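Local coordinates for protein dihydrocoumarin hydrolase, AncDHCH1 (Pseudomonas sp., PDB 6C2C) that probably hydrolyses the lactone dihydrocoumarin with a two-zinc centre of the metallo-beta-lactamase type, and is related to methyl-parathion hydrolase, at residues A[190-193]-A[197-200]. Numbering follows the deposited sequence.
Sequences NTDL and IKAL
I197 meets L193 through the backbone: L193 N donates to I197 O at 3.0 Å, in the plane of the carbonyl and with an N-H...O angle of 152°. L193 CB also rests against this oxygen. The side chain of I197 itself turns from the neighbouring strand and packs on Y116 of strand 114-116. K198 faces D192 in a non-hydrogen-bonded antiparallel pair, and their side chains run alongside each other in the same direction. Extended beyond CG, the lysine slides its methylenes past the aspartate, with K198 CE 3.6 Å from D192 OD1. The ammonium is carried past the carboxylate, leaving K198 NZ 4.8 Å from D192 OD1; attraction between the two charges is therefore probably modest, without a direct bond. The strands form a beta hairpin, 191-194 with 197-201, at one margin of a seven-stranded mixed sheet in the metallo-beta-lactamase fold; strand 191-194 is outermost, and 197-201 pairs on its other edge with strand 210-216. A199 forms a hydrogen-bonded pair with T191. A199 N gives the shorter link, 2.8 Å to T191 O and in the plane of the T191 carbonyl. The return bond from T191 N to A199 O is 3.0 Å, its donor tilted 29° out of the plane of the A199 carbonyl. On the face opposite D192 and K198, the A199 methyl lies 4.0 Å from L193 CD1, and F187 and Y212 touch both residues. L193 CG stands beside its backbone N (chi1 -62°), placing CD1 over the A199 backbone nitrogen and methyl. L200 lies beyond the last bridged pair, beside N190, their side chains side by side; L200 CD1 comes within 3.6 Å of N190 OD1. That amide oxygen accepts a hydrogen bond from A201 N, just after L200.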
# COMPACT_ATOMS: atom_id res chain seq x y z
N ASN A 190 -9.94 -9.29 13.57
CA ASN A 190 -9.92 -7.98 14.26
C ASN A 190 -9.11 -8.08 15.54
O ASN A 190 -9.43 -8.87 16.42
CB ASN A 190 -11.34 -7.53 14.64
CG ASN A 190 -12.24 -7.35 13.45
OD1 ASN A 190 -11.78 -7.07 12.35
ND2 ASN A 190 -13.58 -7.45 13.70
N THR A 191 -8.07 -7.23 15.66
CA THR A 191 -7.09 -7.37 16.74
C THR A 191 -6.56 -6.01 17.16
O THR A 191 -6.14 -5.22 16.30
CB THR A 191 -5.93 -8.28 16.28
OG1 THR A 191 -6.47 -9.57 15.90
CG2 THR A 191 -4.92 -8.50 17.44
N ASP A 192 -6.41 -5.78 18.46
CA ASP A 192 -5.76 -4.56 18.93
C ASP A 192 -4.27 -4.89 18.76
O ASP A 192 -3.85 -5.98 19.14
CB ASP A 192 -6.10 -4.31 20.40
CG ASP A 192 -7.52 -3.82 20.60
OD1 ASP A 192 -8.22 -3.61 19.59
OD2 ASP A 192 -7.93 -3.65 21.76
N LEU A 193 -3.48 -3.98 18.21
CA LEU A 193 -2.09 -4.26 17.96
C LEU A 193 -1.18 -3.51 18.92
O LEU A 193 -0.39 -4.13 19.66
CB LEU A 193 -1.70 -3.93 16.49
CG LEU A 193 -2.52 -4.79 15.51
CD1 LEU A 193 -2.19 -4.33 14.06
CD2 LEU A 193 -2.16 -6.26 15.66
N ILE A 197 -3.58 1.65 17.26
CA ILE A 197 -3.61 0.95 15.95
C ILE A 197 -4.25 -0.43 16.12
O ILE A 197 -3.79 -1.27 16.92
CB ILE A 197 -2.21 0.80 15.32
CG1 ILE A 197 -1.48 2.16 15.33
CG2 ILE A 197 -2.34 0.27 13.91
CD1 ILE A 197 -0.06 2.03 14.77
N LYS A 198 -5.24 -0.71 15.27
CA LYS A 198 -5.95 -1.99 15.27
C LYS A 198 -5.96 -2.57 13.87
O LYS A 198 -5.91 -1.85 12.86
CB LYS A 198 -7.42 -1.87 15.70
CG LYS A 198 -7.64 -1.09 17.00
CD LYS A 198 -9.14 -0.97 17.29
CE LYS A 198 -9.30 -0.31 18.67
NZ LYS A 198 -10.59 0.47 18.81
N ALA A 199 -5.93 -3.90 13.84
CA ALA A 199 -6.18 -4.66 12.64
C ALA A 199 -7.67 -4.86 12.48
O ALA A 199 -8.37 -5.21 13.45
CB ALA A 199 -5.53 -6.04 12.74
N LEU A 200 -8.16 -4.59 11.28
CA LEU A 200 -9.55 -4.75 10.92
C LEU A 200 -9.61 -5.69 9.69
O LEU A 200 -9.14 -5.38 8.66
CB LEU A 200 -10.19 -3.40 10.63
CG LEU A 200 -11.62 -3.45 10.16
CD1 LEU A 200 -12.48 -3.63 11.40
CD2 LEU A 200 -12.01 -2.18 9.45